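Local coordinates for protein lactate dehydrogenase (Eimeria maxima, PDB 6CT6) that probably interconverts pyruvate and lactate with NAD(H) as cofactor, and here holds NADH and the pyruvate analogue oxamate, at residues G154-R166 with H177-M191. Residues are numbered along the deposited sequence; the frame is centred on the assembly and turned at random.
Sequences GMAGMLDSSRLRR and HDVQGMVIGVHGDNM. With NAI (1,4-dihydronicotinamide adenine dinucleotide), chain D; OXM (oxamic acid), chain F.
Asp160 and His187 meet at the buried, substrate end of this contact. Asp160 OD2 accepts the hydrogen bond from His187 ND1 (2.8 Å) with its syn lone pair, and carboxylate and imidazole lie only 29° apart. A water donates a second bond to OD2, while the Met191 methyl, CE, sits 3.6 Å from Asp160 OD1. With its CG anti to the backbone N (chi1 -175°), the His187 side chain passes Ala156 CB and turns its other nitrogen to the ligand: NE2 donates to oxamate O1 at 3.0 Å, and the nicotinamide amide N7N lies over one ring face. On the same helix, Arg163 reaches out extended to grip the oxamate carboxylate with two nearly straight bonds, NH1 to O2 and NH2 to O3, its guanidinium backed on one face by Leu159 CG. This is consistent with the Asp-His pair and substrate-binding arginine of the lactate/malate dehydrogenases, where the histidine is thought to pass a proton to the substrate carbonyl.

Further along, helix 157-172 lies against the strand that runs through 179-184. Val183 wedges under the helix, its CB 3.6 Å from Asp160 CB and CG2 against the Asp160 carbonyl. Beside it Ser161 OG accepts from Val183 N at 3.0 Å and also bonds Gly157 O from above the carbonyl plane. Arg165 continues this tight packing: its CG lies by Gly181 N, and the bend at chi3 (51°) brings NE onto Val179 O at 2.9 Å, with the oxygen in the guanidinium plane. NH2 hydrogen-bonds Pro176 O and forms a salt bridge with Asp61 of the second subunit.

The solvent side is looser: the CB atoms of partly exposed Gln180 and Met182, which flank Gly181, point away from the helix, as does that of exposed His177.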
loop_
_atom_site.group_PDB
_atom_site.type_symbol
_atom_site.label_atom_id
_atom_site.label_comp_id
_atom_site.label_asym_id
_atom_site.label_seq_id
_atom_site.Cartn_x
_atom_site.Cartn_y
_atom_site.Cartn_z
ATOM N N GLY B 154 16.709 2.423 14.180
ATOM C CA GLY B 154 16.079 1.317 13.477
ATOM C C GLY B 154 14.613 1.218 13.853
ATOM O O GLY B 154 14.251 1.407 15.016
ATOM N N MET B 155 13.776 0.934 12.860
ATOM C CA MET B 155 12.361 0.675 13.090
ATOM C C MET B 155 12.184 -0.795 13.438
ATOM O O MET B 155 12.530 -1.673 12.640
ATOM C CB MET B 155 11.528 1.032 11.856
ATOM C CG MET B 155 10.001 0.979 12.066
ATOM S SD MET B 155 9.286 -0.653 12.382
ATOM C CE MET B 155 9.604 -1.520 10.845
ATOM N N ALA B 156 11.656 -1.061 14.630
ATOM C CA ALA B 156 11.175 -2.397 14.950
ATOM C C ALA B 156 10.167 -2.353 16.089
ATOM O O ALA B 156 9.090 -2.951 15.998
ATOM C CB ALA B 156 12.343 -3.322 15.301
ATOM N N GLY B 157 10.500 -1.631 17.160
ATOM C CA GLY B 157 9.655 -1.644 18.344
ATOM C C GLY B 157 8.242 -1.157 18.078
ATOM O O GLY B 157 7.279 -1.674 18.648
ATOM N N MET B 158 8.096 -0.148 17.215
ATOM C CA MET B 158 6.762 0.342 16.884
ATOM C C MET B 158 5.907 -0.766 16.285
ATOM O O MET B 158 4.723 -0.895 16.620
ATOM C CB MET B 158 6.859 1.529 15.923
ATOM C CG MET B 158 5.509 2.121 15.523
ATOM S SD MET B 158 4.587 2.737 16.945
ATOM C CE MET B 158 3.210 3.553 16.139
ATOM N N LEU B 159 6.492 -1.580 15.403
ATOM C CA LEU B 159 5.762 -2.694 14.809
ATOM C C LEU B 159 5.469 -3.774 15.842
ATOM O O LEU B 159 4.331 -4.241 15.964
ATOM C CB LEU B 159 6.564 -3.280 13.646
ATOM C CG LEU B 159 6.063 -4.610 13.073
ATOM C CD1 LEU B 159 4.749 -4.429 12.333
ATOM C CD2 LEU B 159 7.113 -5.216 12.174
ATOM N N ASP B 160 6.497 -4.212 16.572
ATOM C CA ASP B 160 6.288 -5.229 17.598
ATOM C C ASP B 160 5.286 -4.750 18.642
ATOM O O ASP B 160 4.400 -5.509 19.060
ATOM C CB ASP B 160 7.624 -5.589 18.250
ATOM C CG ASP B 160 8.578 -6.279 17.288
ATOM O OD1 ASP B 160 8.108 -7.110 16.484
ATOM O OD2 ASP B 160 9.794 -5.987 17.331
ATOM N N SER B 161 5.405 -3.490 19.069
ATOM C CA SER B 161 4.466 -2.938 20.041
ATOM C C SER B 161 3.049 -2.887 19.484
ATOM O O SER B 161 2.079 -3.128 20.215
ATOM C CB SER B 161 4.916 -1.543 20.468
ATOM O OG SER B 161 6.178 -1.587 21.112
ATOM N N SER B 162 2.902 -2.569 18.193
ATOM C CA SER B 162 1.567 -2.483 17.610
ATOM C C SER B 162 0.871 -3.834 17.619
ATOM O O SER B 162 -0.360 -3.897 17.715
ATOM C CB SER B 162 1.639 -1.946 16.181
ATOM O OG SER B 162 2.078 -2.950 15.279
ATOM N N ARG B 163 1.639 -4.920 17.522
ATOM C CA ARG B 163 1.052 -6.254 17.537
ATOM C C ARG B 163 0.602 -6.634 18.942
ATOM O O ARG B 163 -0.500 -7.161 19.132
ATOM C CB ARG B 163 2.066 -7.254 16.981
ATOM C CG ARG B 163 2.438 -6.963 15.531
ATOM C CD ARG B 163 3.679 -7.704 15.077
ATOM N NE ARG B 163 3.783 -7.736 13.618
ATOM C CZ ARG B 163 4.878 -8.086 12.949
ATOM N NH1 ARG B 163 5.982 -8.429 13.598
ATOM N NH2 ARG B 163 4.873 -8.088 11.622
ATOM N N LEU B 164 1.447 -6.376 19.942
ATOM C CA LEU B 164 1.027 -6.517 21.331
ATOM C C LEU B 164 -0.248 -5.727 21.597
ATOM O O LEU B 164 -1.206 -6.247 22.181
ATOM C CB LEU B 164 2.147 -6.052 22.264
ATOM C CG LEU B 164 1.784 -5.927 23.746
ATOM C CD1 LEU B 164 1.323 -7.264 24.312
ATOM C CD2 LEU B 164 2.966 -5.387 24.534
ATOM N N ARG B 165 -0.272 -4.459 21.171
ATOM C CA ARG B 165 -1.407 -3.592 21.475
ATOM C C ARG B 165 -2.683 -4.077 20.793
ATOM O O ARG B 165 -3.769 -4.005 21.380
ATOM C CB ARG B 165 -1.090 -2.156 21.058
ATOM C CG ARG B 165 0.023 -1.499 21.869
ATOM C CD ARG B 165 0.499 -0.202 21.230
ATOM N NE ARG B 165 -0.614 0.696 20.917
ATOM C CZ ARG B 165 -0.943 1.121 19.697
ATOM N NH1 ARG B 165 -0.244 0.761 18.627
ATOM N NH2 ARG B 165 -1.981 1.931 19.550
ATOM N N ARG B 166 -2.579 -4.568 19.556
ATOM C CA ARG B 166 -3.765 -5.040 18.844
ATOM C C ARG B 166 -4.423 -6.198 19.581
ATOM O O ARG B 166 -5.655 -6.286 19.642
ATOM C CB ARG B 166 -3.388 -5.461 17.420
ATOM C CG ARG B 166 -4.508 -6.150 16.632
ATOM C CD ARG B 166 -5.570 -5.171 16.161
ATOM N NE ARG B 166 -6.812 -5.854 15.807
ATOM C CZ ARG B 166 -7.699 -5.406 14.923
ATOM N NH1 ARG B 166 -7.492 -4.269 14.272
ATOM N NH2 ARG B 166 -8.798 -6.107 14.679
ATOM N N HIS B 177 -6.096 2.814 20.279
ATOM C CA HIS B 177 -5.703 4.162 20.682
ATOM C C HIS B 177 -5.426 4.239 22.178
ATOM O O HIS B 177 -4.545 4.990 22.612
ATOM C CB HIS B 177 -6.807 5.154 20.296
ATOM C CG HIS B 177 -6.543 6.563 20.729
ATOM N ND1 HIS B 177 -6.770 7.005 22.015
ATOM C CD2 HIS B 177 -6.082 7.633 20.040
ATOM C CE1 HIS B 177 -6.453 8.285 22.101
ATOM N NE2 HIS B 177 -6.035 8.690 20.915
ATOM N N ASP B 178 -6.151 3.460 22.976
ATOM C CA ASP B 178 -6.075 3.541 24.428
ATOM C C ASP B 178 -5.357 2.350 25.054
ATOM O O ASP B 178 -5.441 2.156 26.272
ATOM C CB ASP B 178 -7.485 3.681 25.002
ATOM C CG ASP B 178 -8.228 4.863 24.411
ATOM O OD1 ASP B 178 -7.642 5.964 24.372
ATOM O OD2 ASP B 178 -9.385 4.691 23.969
ATOM N N VAL B 179 -4.658 1.547 24.257
ATOM C CA VAL B 179 -3.803 0.479 24.758
ATOM C C VAL B 179 -2.363 0.945 24.601
ATOM O O VAL B 179 -1.872 1.101 23.476
ATOM C CB VAL B 179 -4.036 -0.846 24.018
ATOM C CG1 VAL B 179 -3.123 -1.934 24.574
ATOM C CG2 VAL B 179 -5.493 -1.267 24.116
ATOM N N GLN B 180 -1.686 1.174 25.724
ATOM C CA GLN B 180 -0.260 1.467 25.726
ATOM C C GLN B 180 0.502 0.168 25.950
ATOM O O GLN B 180 0.198 -0.579 26.887
ATOM C CB GLN B 180 0.100 2.489 26.804
ATOM C CG GLN B 180 -0.456 3.892 26.576
ATOM C CD GLN B 180 -1.950 3.992 26.828
ATOM O OE1 GLN B 180 -2.457 3.504 27.839
ATOM N NE2 GLN B 180 -2.663 4.626 25.904
ATOM N N GLY B 181 1.477 -0.101 25.084
ATOM C CA GLY B 181 2.210 -1.351 25.126
ATOM C C GLY B 181 3.571 -1.233 24.474
ATOM O O GLY B 181 3.719 -0.516 23.478
ATOM N N MET B 182 4.574 -1.925 25.014
ATOM C CA MET B 182 5.938 -1.825 24.512
ATOM C C MET B 182 6.569 -3.204 24.387
ATOM O O MET B 182 6.399 -4.058 25.263
ATOM C CB MET B 182 6.799 -0.955 25.425
ATOM C CG MET B 182 6.391 0.504 25.446
ATOM S SD MET B 182 7.486 1.509 26.463
ATOM C CE MET B 182 6.967 0.991 28.097
ATOM N N VAL B 183 7.292 -3.410 23.286
ATOM C CA VAL B 183 8.175 -4.557 23.096
ATOM C C VAL B 183 9.576 -3.989 22.909
ATOM O O VAL B 183 9.839 -3.296 21.918
ATOM C CB VAL B 183 7.769 -5.417 21.890
ATOM C CG1 VAL B 183 8.714 -6.606 21.742
ATOM C CG2 VAL B 183 6.325 -5.890 22.004
ATOM N N ILE B 184 10.475 -4.276 23.851
ATOM C CA ILE B 184 11.829 -3.737 23.786
ATOM C C ILE B 184 12.816 -4.853 23.461
ATOM O O ILE B 184 12.447 -6.030 23.382
ATOM C CB ILE B 184 12.223 -3.026 25.096
ATOM C CG1 ILE B 184 12.224 -4.004 26.278
ATOM C CG2 ILE B 184 11.278 -1.864 25.366
ATOM C CD1 ILE B 184 12.879 -3.452 27.534
ATOM N N GLY B 185 14.078 -4.481 23.268
ATOM C CA GLY B 185 15.137 -5.453 23.080
ATOM C C GLY B 185 15.523 -5.637 21.629
ATOM O O GLY B 185 15.586 -4.669 20.863
ATOM N N VAL B 186 15.790 -6.875 21.245
ATOM C CA VAL B 186 16.185 -7.201 19.881
ATOM C C VAL B 186 14.928 -7.469 19.072
ATOM O O VAL B 186 13.971 -8.073 19.571
ATOM C CB VAL B 186 17.132 -8.417 19.855
ATOM C CG1 VAL B 186 16.383 -9.703 20.220
ATOM C CG2 VAL B 186 17.793 -8.550 18.491
ATOM N N HIS B 187 14.921 -7.024 17.816
ATOM C CA HIS B 187 13.874 -7.444 16.889
ATOM C C HIS B 187 14.198 -8.872 16.469
ATOM O O HIS B 187 14.738 -9.142 15.393
ATOM C CB HIS B 187 13.772 -6.504 15.697
ATOM C CG HIS B 187 12.637 -6.834 14.776
ATOM N ND1 HIS B 187 11.327 -6.878 15.202
ATOM C CD2 HIS B 187 12.617 -7.161 13.462
ATOM C CE1 HIS B 187 10.548 -7.207 14.187
ATOM N NE2 HIS B 187 11.306 -7.383 13.120
ATOM N N GLY B 188 13.870 -9.799 17.355
ATOM C CA GLY B 188 14.187 -11.189 17.128
ATOM C C GLY B 188 13.498 -12.071 18.142
ATOM O O GLY B 188 12.568 -11.645 18.830
ATOM N N ASP B 189 13.981 -13.311 18.238
ATOM C CA ASP B 189 13.325 -14.295 19.093
ATOM C C ASP B 189 13.358 -13.886 20.560
ATOM O O ASP B 189 12.473 -14.274 21.331
ATOM C CB ASP B 189 13.980 -15.663 18.911
ATOM C CG ASP B 189 13.626 -16.305 17.585
ATOM O OD1 ASP B 189 12.442 -16.235 17.189
ATOM O OD2 ASP B 189 14.528 -16.874 16.934
ATOM N N ASN B 190 14.359 -13.107 20.968
ATOM C CA ASN B 190 14.478 -12.663 22.348
ATOM C C ASN B 190 13.801 -11.318 22.600
ATOM O O ASN B 190 14.073 -10.688 23.630
ATOM C CB ASN B 190 15.954 -12.584 22.751
ATOM C CG ASN B 190 16.590 -13.954 22.929
ATOM O OD1 ASN B 190 16.356 -14.633 23.928
ATOM N ND2 ASN B 190 17.399 -14.361 21.961
ATOM N N MET B 191 12.929 -10.863 21.698
ATOM C CA MET B 191 12.220 -9.613 21.939
ATOM C C MET B 191 11.381 -9.733 23.207
ATOM O O MET B 191 10.863 -10.804 23.539
ATOM C CB MET B 191 11.340 -9.238 20.742
ATOM C CG MET B 191 10.073 -10.068 20.574
ATOM S SD MET B 191 9.028 -9.493 19.210
ATOM C CE MET B 191 10.069 -9.830 17.793
HETATM P PA NAI D . 12.052 -6.622 -0.783
HETATM O O1A NAI D . 12.951 -7.713 -1.320
HETATM O O2A NAI D . 10.630 -6.514 -1.280
HETATM O O5B NAI D . 12.786 -5.220 -1.067
HETATM C C5B NAI D . 14.195 -5.086 -0.905
HETATM C C4B NAI D . 14.712 -4.228 -2.046
HETATM O O4B NAI D . 16.043 -3.768 -1.802
HETATM C C3B NAI D . 14.752 -4.995 -3.365
HETATM O O3B NAI D . 13.882 -4.365 -4.307
HETATM C C2B NAI D . 16.200 -4.922 -3.813
HETATM O O2B NAI D . 16.339 -4.789 -5.228
HETATM C C1B NAI D . 16.663 -3.678 -3.080
HETATM N N9A NAI D . 18.129 -3.514 -2.970
HETATM C C8A NAI D . 19.100 -4.450 -2.924
HETATM N N7A NAI D . 20.319 -3.851 -2.827
HETATM C C5A NAI D . 20.124 -2.519 -2.818
HETATM C C6A NAI D . 20.954 -1.301 -2.736
HETATM N N6A NAI D . 22.297 -1.379 -2.643
HETATM N N1A NAI D . 20.327 -0.102 -2.757
HETATM C C2A NAI D . 18.987 0.006 -2.847
HETATM N N3A NAI D . 18.178 -1.059 -2.926
HETATM C C4A NAI D . 18.679 -2.312 -2.915
HETATM O O3 NAI D . 12.049 -6.722 0.831
HETATM P PN NAI D . 10.996 -5.989 1.815
HETATM O O1N NAI D . 9.796 -6.887 1.992
HETATM O O2N NAI D . 10.811 -4.559 1.362
HETATM O O5D NAI D . 11.825 -6.002 3.197
HETATM C C5D NAI D . 13.038 -5.262 3.284
HETATM C C4D NAI D . 13.771 -5.525 4.592
HETATM O O4D NAI D . 12.970 -5.150 5.720
HETATM C C3D NAI D . 14.101 -7.000 4.757
HETATM O O3D NAI D . 15.441 -7.121 5.240
HETATM C C2D NAI D . 13.112 -7.481 5.794
HETATM O O2D NAI D . 13.572 -8.615 6.529
HETATM C C1D NAI D . 12.993 -6.234 6.653
HETATM N N1N NAI D . 11.848 -6.177 7.572
HETATM C C2N NAI D . 12.087 -5.557 8.729
HETATM C C3N NAI D . 11.122 -5.401 9.700
HETATM C C7N NAI D . 11.518 -4.695 10.963
HETATM O O7N NAI D . 12.567 -4.069 10.987
HETATM N N7N NAI D . 10.738 -4.773 12.033
HETATM C C4N NAI D . 9.725 -5.924 9.498
HETATM C C5N NAI D . 9.582 -6.580 8.201
HETATM C C6N NAI D . 10.636 -6.673 7.292
HETATM C C1 OXM F . 9.822 -9.306 10.213
HETATM N N1 OXM F . 9.743 -10.304 9.156
HETATM O O1 OXM F . 10.864 -8.792 10.471
HETATM C C2 OXM F . 8.567 -8.915 10.998
HETATM O O2 OXM F . 8.595 -8.878 12.255
HETATM O O3 OXM F . 7.504 -8.625 10.391
HETATM O O HOH W 1 11.812 -5.465 19.118
#